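Local coordinates for membrane-bound protease PH1510 (Pyrococcus horikoshii, PDB 6M4B), which cleaves proteins preferentially near hydrophobic or aromatic residues, degrading casein and a stomatin homolog in vitro, and is represented here by its N-terminal protease domain, at residues Met57-Arg62 with Thr86-Gly91. The protein carries 1 engineered substitution. Residues are numbered along the deposited sequence; the frame is centred on the assembly and turned at random.
Sequences MNIVQR and TYIALG
Ile59 and Ile88 lean on each other at an angle where the axes of helix segments 57-62 and 86-90 approach to 9.1 Å and run nearly parallel, 14° apart. With CG1 beside the backbone N (chi1 -66°), Ile59 has CG2 anti to that N, and this methyl sits 4.0 Å from CG1 of Ile88. The delta methyls lie alongside each other, CD1 of Ile59 4.1 Å from CD1 of Ile88. The long, branched isoleucines thus bridge the gap, while short Val60 fills the place where the backbones come closest, its CA 5.4 Å from that of Ile88. Its CG2 is 3.6 Å from Tyr87 O, an oxygen already engaged by Gly91 N. Val60 CG1 lies 4.4 Å from Gly91 CA, just past the helix end; glycine suits this place, having no beta carbon to crowd that methyl. No hydrogen bond crosses this buried, apolar seam. Phe27 and Ile19 cover the isoleucines, and helix 123-139 touches both helices, through Tyr132 on Val60 and Phe129 on Tyr87. In this ClpP/crotonase-type domain helix 53-64 links strands 41-47 and 70-74 of the parallel sheet; helix 84-90, just after the nucleophile position (Ala83, engineered), leads to its strand 94-97.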
loop_
_atom_site.group_PDB
_atom_site.type_symbol
_atom_site.label_atom_id
_atom_site.label_comp_id
_atom_site.label_asym_id
_atom_site.label_seq_id
_atom_site.Cartn_x
_atom_site.Cartn_y
_atom_site.Cartn_z
ATOM N N MET A 57 0.739 3.136 7.723
ATOM C CA MET A 57 0.399 2.888 6.324
ATOM C C MET A 57 0.498 4.121 5.475
ATOM O O MET A 57 1.033 4.027 4.394
ATOM C CB MET A 57 -0.970 2.189 6.170
ATOM C CG MET A 57 -0.878 0.701 6.514
ATOM S SD MET A 57 -2.429 -0.121 6.293
ATOM C CE MET A 57 -2.363 -1.416 7.486
ATOM N N ASN A 58 0.052 5.272 5.978
ATOM C CA ASN A 58 0.219 6.534 5.251
ATOM C C ASN A 58 1.686 6.948 5.185
ATOM O O ASN A 58 2.118 7.448 4.143
ATOM C CB ASN A 58 -0.598 7.687 5.877
ATOM C CG ASN A 58 -2.101 7.400 5.916
ATOM O OD1 ASN A 58 -2.670 6.859 4.972
ATOM N ND2 ASN A 58 -2.741 7.772 7.014
ATOM N N ILE A 59 2.462 6.674 6.255
ATOM C CA ILE A 59 3.898 6.942 6.188
ATOM C C ILE A 59 4.528 6.042 5.125
ATOM O O ILE A 59 5.228 6.513 4.224
ATOM C CB ILE A 59 4.600 6.743 7.529
ATOM C CG1 ILE A 59 4.091 7.784 8.521
ATOM C CG2 ILE A 59 6.126 6.853 7.340
ATOM C CD1 ILE A 59 4.563 7.557 9.955
ATOM N N VAL A 60 4.263 4.750 5.208
ATOM C CA VAL A 60 4.812 3.830 4.188
ATOM C C VAL A 60 4.492 4.309 2.768
ATOM O O VAL A 60 5.358 4.326 1.883
ATOM C CB VAL A 60 4.315 2.394 4.386
ATOM C CG1 VAL A 60 4.574 1.549 3.155
ATOM C CG2 VAL A 60 4.993 1.780 5.604
ATOM N N GLN A 61 3.247 4.690 2.552
ATOM C CA GLN A 61 2.833 5.102 1.217
ATOM C C GLN A 61 3.471 6.447 0.814
ATOM O O GLN A 61 3.753 6.677 -0.349
ATOM C CB GLN A 61 1.300 5.162 1.080
ATOM C CG GLN A 61 0.816 4.519 -0.236
ATOM C CD GLN A 61 0.014 5.440 -1.081
ATOM O OE1 GLN A 61 0.060 6.653 -0.896
ATOM N NE2 GLN A 61 -0.700 4.888 -2.038
ATOM N N ARG A 62 3.687 7.329 1.764
ATOM C CA ARG A 62 4.403 8.579 1.452
ATOM C C ARG A 62 5.843 8.298 0.975
ATOM O O ARG A 62 6.288 8.861 -0.018
ATOM C CB ARG A 62 4.434 9.480 2.672
ATOM C CG ARG A 62 5.049 10.841 2.459
ATOM C CD ARG A 62 4.288 11.617 1.418
ATOM N NE ARG A 62 4.922 12.885 1.153
ATOM C CZ ARG A 62 5.773 13.155 0.169
ATOM N NH1 ARG A 62 6.186 12.222 -0.700
ATOM N NH2 ARG A 62 6.221 14.410 0.051
ATOM N N THR A 86 8.981 -1.189 12.089
ATOM C CA THR A 86 9.570 -2.173 11.215
ATOM C C THR A 86 9.062 -2.027 9.790
ATOM O O THR A 86 9.843 -2.125 8.851
ATOM C CB THR A 86 9.270 -3.542 11.744
ATOM O OG1 THR A 86 9.863 -3.661 13.052
ATOM C CG2 THR A 86 9.829 -4.604 10.874
ATOM N N TYR A 87 7.755 -1.738 9.652
ATOM C CA TYR A 87 7.090 -1.573 8.385
ATOM C C TYR A 87 7.595 -0.307 7.662
ATOM O O TYR A 87 7.775 -0.323 6.462
ATOM C CB TYR A 87 5.550 -1.446 8.553
ATOM C CG TYR A 87 4.816 -2.677 9.132
ATOM C CD1 TYR A 87 4.825 -2.959 10.500
ATOM C CD2 TYR A 87 4.043 -3.501 8.314
ATOM C CE1 TYR A 87 4.124 -4.035 11.018
ATOM C CE2 TYR A 87 3.322 -4.544 8.832
ATOM C CZ TYR A 87 3.353 -4.800 10.177
ATOM O OH TYR A 87 2.666 -5.838 10.676
ATOM N N ILE A 88 7.825 0.775 8.405
ATOM C CA ILE A 88 8.372 2.011 7.840
ATOM C C ILE A 88 9.725 1.693 7.227
ATOM O O ILE A 88 9.978 2.019 6.083
ATOM C CB ILE A 88 8.475 3.116 8.935
ATOM C CG1 ILE A 88 7.067 3.533 9.436
ATOM C CG2 ILE A 88 9.183 4.384 8.428
ATOM C CD1 ILE A 88 7.061 4.344 10.721
ATOM N N ALA A 89 10.557 0.973 7.979
ATOM C CA ALA A 89 11.824 0.514 7.467
ATOM C C ALA A 89 11.698 -0.385 6.229
ATOM O O ALA A 89 12.293 -0.053 5.178
ATOM C CB ALA A 89 12.597 -0.207 8.541
ATOM N N LEU A 90 10.891 -1.464 6.310
ATOM C CA LEU A 90 10.683 -2.340 5.147
ATOM C C LEU A 90 10.086 -1.674 3.934
ATOM O O LEU A 90 10.304 -2.128 2.801
ATOM C CB LEU A 90 9.889 -3.584 5.507
ATOM C CG LEU A 90 10.552 -4.477 6.522
ATOM C CD1 LEU A 90 9.556 -5.504 7.015
ATOM C CD2 LEU A 90 11.761 -5.165 5.896
ATOM N N GLY A 91 9.370 -0.577 4.132
ATOM C CA GLY A 91 8.784 0.173 3.031
ATOM C C GLY A 91 9.700 1.162 2.357
ATOM O O GLY A 91 9.299 1.829 1.401
#